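Side-chain contacts in ribose ABC transporter, substrate binding protein (Conexibacter woesei, PDB 4KQ9), which probably binds ribose or a related sugar as the periplasmic substrate-binding component of an ABC transporter: residues S99-V102 with G103-S106; A120-I123 with A124-G128; V243-A247 with Y248-G252. The protein carries 1 engineered substitution. One frame throughout, in Å; residues are numbered along the deposited sequence.

Contact 1 of 3, residues S99-V102 with G103-S106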
loop_
_atom_site.group_PDB
_atom_site.type_symbol
_atom_site.label_atom_id
_atom_site.label_comp_id
_atom_site.label_asym_id
_atom_site.label_seq_id
_atom_site.Cartn_x
_atom_site.Cartn_y
_atom_site.Cartn_z
ATOM N N SER A 99 8.811 -12.637 3.884
ATOM C CA SER A 99 10.195 -12.667 3.396
ATOM C C SER A 99 10.542 -13.909 2.596
ATOM O O SER A 99 11.565 -13.935 1.945
ATOM C CB SER A 99 11.179 -12.582 4.563
ATOM O OG SER A 99 11.218 -13.819 5.270
ATOM N N GLU A 100 9.718 -14.943 2.634
ATOM C CA GLU A 100 9.974 -16.060 1.767
ATOM C C GLU A 100 8.683 -16.786 1.521
ATOM O O GLU A 100 7.716 -16.588 2.262
ATOM C CB GLU A 100 10.993 -17.006 2.430
ATOM C CG GLU A 100 10.413 -17.812 3.596
ATOM C CD GLU A 100 11.490 -18.546 4.430
ATOM O OE1 GLU A 100 12.379 -17.861 5.005
ATOM O OE2 GLU A 100 11.446 -19.803 4.508
ATOM N N ASP A 101 8.677 -17.654 0.510
ATOM C CA ASP A 101 7.462 -18.391 0.111
ATOM C C ASP A 101 7.219 -19.437 1.157
ATOM O O ASP A 101 8.090 -20.217 1.462
ATOM C CB ASP A 101 7.653 -19.036 -1.275
ATOM C CG ASP A 101 6.371 -19.708 -1.847
ATOM O OD1 ASP A 101 5.341 -19.911 -1.152
ATOM O OD2 ASP A 101 6.413 -20.105 -3.036
ATOM N N VAL A 102 6.028 -19.475 1.718
ATOM C CA VAL A 102 5.706 -20.552 2.620
ATOM C C VAL A 102 4.536 -21.430 2.132
ATOM O O VAL A 102 3.890 -22.073 2.951
ATOM C CB VAL A 102 5.425 -19.999 4.055
ATOM C CG1 VAL A 102 6.610 -19.174 4.555
ATOM C CG2 VAL A 102 4.165 -19.160 4.098
ATOM N N GLY A 103 4.223 -21.465 0.831
ATOM C CA GLY A 103 3.119 -22.341 0.396
ATOM C C GLY A 103 1.715 -21.746 0.576
ATOM O O GLY A 103 0.664 -22.454 0.529
ATOM N N GLN A 104 1.668 -20.437 0.750
ATOM C CA GLN A 104 0.395 -19.730 0.692
ATOM C C GLN A 104 -0.312 -19.999 -0.618
ATOM O O GLN A 104 0.317 -20.177 -1.698
ATOM C CB GLN A 104 0.574 -18.235 0.963
ATOM C CG GLN A 104 1.202 -17.395 -0.138
ATOM C CD GLN A 104 2.707 -17.504 -0.143
ATOM O OE1 GLN A 104 3.282 -18.102 0.769
ATOM N NE2 GLN A 104 3.362 -16.915 -1.155
ATOM N N LEU A 105 -1.613 -19.997 -0.530
ATOM C CA LEU A 105 -2.498 -20.023 -1.692
ATOM C C LEU A 105 -2.317 -18.836 -2.631
ATOM O O LEU A 105 -2.277 -19.021 -3.864
ATOM C CB LEU A 105 -3.948 -20.082 -1.189
ATOM C CG LEU A 105 -5.051 -20.377 -2.186
ATOM C CD1 LEU A 105 -5.005 -21.850 -2.558
ATOM C CD2 LEU A 105 -6.419 -19.959 -1.617
ATOM N N SER A 106 -2.231 -17.619 -2.071
ATOM C CA SER A 106 -1.953 -16.440 -2.846
ATOM C C SER A 106 -1.481 -15.265 -1.957
ATOM O O SER A 106 -1.618 -15.289 -0.721
ATOM C CB SER A 106 -3.216 -16.027 -3.628
ATOM O OG SER A 106 -2.911 -15.049 -4.592
HETATM O O HOH W 1 5.060 -16.140 1.804
#

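Contact 2 of 3, residues A120-I123 with A124-G128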
loop_
_atom_site.group_PDB
_atom_site.type_symbol
_atom_site.label_atom_id
_atom_site.label_comp_id
_atom_site.label_asym_id
_atom_site.label_seq_id
_atom_site.Cartn_x
_atom_site.Cartn_y
_atom_site.Cartn_z
ATOM N N ALA A 120 6.914 8.239 -11.047
ATOM C CA ALA A 120 8.057 8.687 -11.826
ATOM C C ALA A 120 7.655 9.167 -13.211
ATOM O O ALA A 120 8.146 10.239 -13.656
ATOM C CB ALA A 120 9.114 7.646 -11.862
ATOM N N THR A 121 6.681 8.476 -13.856
ATOM C CA THR A 121 6.177 8.879 -15.143
ATOM C C THR A 121 5.382 10.175 -15.111
ATOM O O THR A 121 5.499 11.025 -16.042
ATOM C CB THR A 121 5.333 7.738 -15.770
ATOM O OG1 THR A 121 6.125 6.586 -15.779
ATOM C CG2 THR A 121 4.898 8.059 -17.163
ATOM N N TYR A 122 4.583 10.367 -14.049
ATOM C CA TYR A 122 3.878 11.568 -13.867
ATOM C C TYR A 122 4.876 12.750 -13.899
ATOM O O TYR A 122 4.594 13.800 -14.534
ATOM C CB TYR A 122 3.093 11.568 -12.540
ATOM C CG TYR A 122 2.279 12.787 -12.360
ATOM C CD1 TYR A 122 1.016 12.869 -12.944
ATOM C CD2 TYR A 122 2.768 13.875 -11.654
ATOM C CE1 TYR A 122 0.248 13.977 -12.776
ATOM C CE2 TYR A 122 2.020 15.017 -11.498
ATOM C CZ TYR A 122 0.746 15.043 -12.074
ATOM O OH TYR A 122 -0.022 16.133 -11.984
ATOM N N ILE A 123 5.957 12.592 -13.158
ATOM C CA ILE A 123 6.954 13.665 -12.990
ATOM C C ILE A 123 7.698 13.870 -14.321
ATOM O O ILE A 123 7.779 14.984 -14.808
ATOM C CB ILE A 123 7.986 13.304 -11.914
ATOM C CG1 ILE A 123 7.351 13.489 -10.514
ATOM C CG2 ILE A 123 9.216 14.203 -12.008
ATOM C CD1 ILE A 123 8.120 12.752 -9.432
ATOM N N ALA A 124 8.178 12.779 -14.896
ATOM C CA ALA A 124 8.805 12.809 -16.214
ATOM C C ALA A 124 7.921 13.525 -17.287
ATOM O O ALA A 124 8.392 14.413 -17.955
ATOM C CB ALA A 124 9.238 11.423 -16.640
ATOM N N ASP A 125 6.634 13.230 -17.377
ATOM C CA ASP A 125 5.812 13.891 -18.368
ATOM C C ASP A 125 5.729 15.405 -18.135
ATOM O O ASP A 125 5.429 16.140 -19.068
ATOM C CB ASP A 125 4.394 13.263 -18.439
ATOM C CG ASP A 125 4.425 11.834 -18.960
ATOM O OD1 ASP A 125 5.446 11.407 -19.535
ATOM O OD2 ASP A 125 3.442 11.112 -18.750
ATOM N N ARG A 126 5.963 15.884 -16.907
ATOM C CA ARG A 126 5.619 17.237 -16.625
ATOM C C ARG A 126 6.779 18.141 -16.410
ATOM O O ARG A 126 6.589 19.346 -16.440
ATOM C CB ARG A 126 4.663 17.327 -15.437
ATOM C CG ARG A 126 3.285 16.920 -15.861
ATOM C CD ARG A 126 2.379 16.678 -14.693
ATOM N NE ARG A 126 1.142 16.070 -15.150
ATOM C CZ ARG A 126 1.027 14.850 -15.663
ATOM N NH1 ARG A 126 2.064 14.055 -15.808
ATOM N NH2 ARG A 126 -0.176 14.419 -16.035
ATOM N N LEU A 127 7.958 17.583 -16.220
ATOM C CA LEU A 127 9.122 18.341 -15.804
ATOM C C LEU A 127 9.669 19.209 -16.941
ATOM O O LEU A 127 9.737 18.713 -18.052
ATOM C CB LEU A 127 10.237 17.358 -15.388
ATOM C CG LEU A 127 11.097 17.644 -14.154
ATOM C CD1 LEU A 127 10.424 18.442 -13.058
ATOM C CD2 LEU A 127 11.564 16.332 -13.559
ATOM N N GLY A 128 10.085 20.461 -16.659
ATOM C CA GLY A 128 10.861 21.301 -17.622
ATOM C C GLY A 128 12.107 20.605 -18.173
ATOM O O GLY A 128 12.474 19.525 -17.706
#

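Contact 3 of 3, residues V243-A247 with Y248-G252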
loop_
_atom_site.group_PDB
_atom_site.type_symbol
_atom_site.label_atom_id
_atom_site.label_comp_id
_atom_site.label_asym_id
_atom_site.label_seq_id
_atom_site.Cartn_x
_atom_site.Cartn_y
_atom_site.Cartn_z
ATOM N N VAL A 243 -1.260 8.293 -4.785
ATOM C CA VAL A 243 -1.750 7.046 -5.335
ATOM C C VAL A 243 -2.523 6.302 -4.237
ATOM O O VAL A 243 -1.985 6.101 -3.130
ATOM C CB VAL A 243 -0.619 6.184 -5.891
ATOM C CG1 VAL A 243 -1.154 4.879 -6.577
ATOM C CG2 VAL A 243 0.147 6.978 -6.925
ATOM N N SER A 244 -3.759 5.880 -4.529
ATOM C CA SER A 244 -4.524 4.964 -3.619
ATOM C C SER A 244 -4.208 3.499 -3.903
ATOM O O SER A 244 -4.114 3.101 -5.072
ATOM C CB SER A 244 -5.985 5.181 -3.784
ATOM O OG SER A 244 -6.673 4.175 -3.100
ATOM N N GLN A 245 -3.992 2.726 -2.830
ATOM C CA GLN A 245 -3.812 1.296 -2.935
ATOM C C GLN A 245 -5.121 0.570 -2.765
ATOM O O GLN A 245 -5.107 -0.617 -2.643
ATOM C CB GLN A 245 -2.882 0.860 -1.833
ATOM C CG GLN A 245 -1.475 1.371 -2.030
ATOM C CD GLN A 245 -0.538 0.724 -1.005
ATOM O OE1 GLN A 245 -0.027 1.396 -0.116
ATOM N NE2 GLN A 245 -0.372 -0.582 -1.087
ATOM N N CYS A 246 -6.254 1.286 -2.725
ATOM C CA CYS A 246 -7.592 0.677 -2.840
ATOM C C CYS A 246 -7.867 -0.381 -1.769
ATOM O O CYS A 246 -8.168 -1.537 -2.076
ATOM C CB CYS A 246 -7.727 0.073 -4.212
ATOM S SG CYS A 246 -7.685 1.334 -5.526
ATOM N N ALA A 247 -7.702 0.027 -0.527
ATOM C CA ALA A 247 -7.787 -0.870 0.635
ATOM C C ALA A 247 -9.094 -1.611 0.664
ATOM O O ALA A 247 -9.156 -2.832 0.926
ATOM C CB ALA A 247 -7.639 -0.066 1.887
ATOM N N TYR A 248 -10.173 -0.893 0.408
ATOM C CA TYR A 248 -11.502 -1.503 0.424
ATOM C C TYR A 248 -11.649 -2.636 -0.602
ATOM O O TYR A 248 -12.186 -3.728 -0.291
ATOM C CB TYR A 248 -12.578 -0.429 0.169
ATOM C CG TYR A 248 -13.992 -0.954 0.445
ATOM C CD1 TYR A 248 -14.530 -0.911 1.709
ATOM C CD2 TYR A 248 -14.772 -1.456 -0.582
ATOM C CE1 TYR A 248 -15.833 -1.386 1.959
ATOM C CE2 TYR A 248 -16.053 -1.918 -0.347
ATOM C CZ TYR A 248 -16.555 -1.888 0.926
ATOM O OH TYR A 248 -17.821 -2.336 1.133
ATOM N N GLU A 249 -11.200 -2.382 -1.832
ATOM C CA GLU A 249 -11.193 -3.387 -2.852
ATOM C C GLU A 249 -10.295 -4.576 -2.543
ATOM O O GLU A 249 -10.632 -5.717 -2.929
ATOM C CB GLU A 249 -10.782 -2.751 -4.159
ATOM C CG GLU A 249 -11.201 -3.540 -5.378
ATOM C CD GLU A 249 -11.213 -2.740 -6.710
ATOM O OE1 GLU A 249 -10.891 -1.500 -6.802
ATOM O OE2 GLU A 249 -11.623 -3.397 -7.705
ATOM N N GLN A 250 -9.126 -4.332 -1.935
ATOM C CA GLN A 250 -8.269 -5.400 -1.574
ATOM C C GLN A 250 -9.036 -6.439 -0.721
ATOM O O GLN A 250 -8.877 -7.667 -0.902
ATOM C CB GLN A 250 -7.040 -4.920 -0.816
ATOM C CG GLN A 250 -6.078 -4.106 -1.676
ATOM C CD GLN A 250 -4.653 -4.128 -1.136
ATOM O OE1 GLN A 250 -4.187 -5.152 -0.681
ATOM N NE2 GLN A 250 -3.975 -3.022 -1.191
ATOM N N GLY A 251 -9.757 -5.931 0.261
ATOM C CA GLY A 251 -10.507 -6.787 1.199
ATOM C C GLY A 251 -11.553 -7.623 0.503
ATOM O O GLY A 251 -11.636 -8.808 0.761
ATOM N N GLY A 252 -12.249 -7.029 -0.458
ATOM C CA GLY A 252 -13.250 -7.736 -1.255
ATOM C C GLY A 252 -12.626 -8.822 -2.122
ATOM O O GLY A 252 -13.123 -9.924 -2.237
#

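Contact 1 of 3, residues S99-V102 with G103-S106
Two torsions bring D101 and Q104 together: the carboxylate carbon CG of D101 swings trans to the main-chain nitrogen (chi1 -174°), while the chain of Q104 bends at its second torsion (chi2 -81°). The resulting motif is an Asx turn in the loop that leads from strand 91-94 to strand 106-109. Its defining bond is from the amide N of G103 to D101 OD1, 2.8 Å long and nearly straight at 170°, and it meets the carboxylate on its anti side, well out of plane. R270 forms a salt bridge with the same oxygen, so OD1 is held from the turn and from a charged side chain. The positive phi of G103 would press a side-chain CB against V102 O, so a glycine fits here.

Q104 ties the turn from the other direction. Its OE1 accepts from V102 N at 3.2 Å, in the carbonyl plane, and a water 2.8 Å from OE1 also donates to E100 O. The D101 and Q104 head groups are turned steeply against each other, and R270 probably eases the meeting of their two acceptor oxygens. With an alanine here the OE1 acceptor is gone, which would probably leave V102 N without this bond and the water without its link from E100 O to the side chain. V102 packs on V78 and I81 of helix 78-86, and its CG2 lies 3.6 Å from Q104 OE1.

Contact 2 of 3, residues A120-I123 with A124-G128
R126 lays its guanidinium flat on the ring of Y122, one helical turn earlier, with centres 3.6 Å apart and planes only 14° from parallel. The fit is close: R126 CZ comes within 3.1 Å of Y122 CE1, and R126 CD adds a CH-pi contact over the same ring. The arginine chain runs extended from CG to NE across the ring, and its last torsion (chi4 67°) turns NH1 back to Y122 O at 2.8 Å, on a lone pair in the carbonyl plane. Stack and bond together fix the rotation of the guanidinium.

Apolar packing continues on I123, whose CG2 lies 3.5 Å from L127 CD2; both side chains rest on M220 of strand 220-222. The T121 and D125 side is looser. There the side chains run alongside each other, T121 CG2 coming no nearer to D125 OD2 than 3.7 Å, and D125 is exposed, its OD1 in a salt bridge with R159 of helix 143-159. Backbone bonds A124 N to A120 O and D125 N to T121 O confirm the helical spacing. The Y122-R126 pair is an i to i+4 cation-pi stack near the C-terminal end of helix 112-126, beside the four-stranded parallel sheet of a periplasmic binding protein.

Contact 3 of 3, residues V243-A247 with Y248-G252
This is a local contact at a helix N-terminus, where Q250 reaches back to Q245 as strand 241-244 gives way to helix 247-264. The connection is consistent with one of the hinge crossings of the two-lobed periplasmic binding protein fold: V243 touches K119 of helix 112-126 on one side, whereas A247 packs on F21, R24 and I25 of helix 20-35 on the other.

C246 occupies the N-cap position, and the chain approaches it through an ST turn in which S244 OG accepts from C246 N at 2.9 Å; the same hydroxyl is also hydrogen-bonded to E297. The backbone of C246 has positive phi and psi, which marks the sharp change from extended chain to helix. Two bonds then start the helix: Q250 N to C246 O at 3.0 Å, and G251 N to A247 O at 3.2 Å.

C246 SG is joined to C296 in a disulfide, so helix 291-297 is tied covalently to this junction. E249 meets the same helix: its backbone is hydrogen-bonded to C296, and its CB lies 4.2 Å from C246 CB. Q245 sends its own side chain another way, NE2 bonded to S110 OG and OE1 to a bound glycerol, which probably came from the crystallisation liquor but may mark a pocket.

The side chain of Q250 leaves with CG opposite the carbonyl carbon (chi1 -68°) and stays extended, a course that carries CG past C246 O at 3.3 Å and sets the amide ahead of the first turn, beside Q245. Q250 NE2 there donates to Q245 O at 3.0 Å, nearly straight at 170°, with the acceptor lying almost in the plane of the amide.

How the contacts relate
Along the chain the three contacts come in series, 99-106, 120-128 and 243-252, and none touches another. Contacts 1 and 2 are the most distant pair, with centres about 36 Å apart. Contact 1 feeds strand 106-109 of the six-stranded parallel sheet, while contact 2 sits on helix 112-126 beside the four-stranded one. Contact 3 bridges the space between: its nearest atoms lie about 10 Å from contact 1 and about 8 Å from contact 2, and V243 and Q245 touch helix 112-126 directly. Two contacts therefore belong to different lobes and the third to their probable hinge, consistent with the lobe movement by which such proteins enclose a ligand.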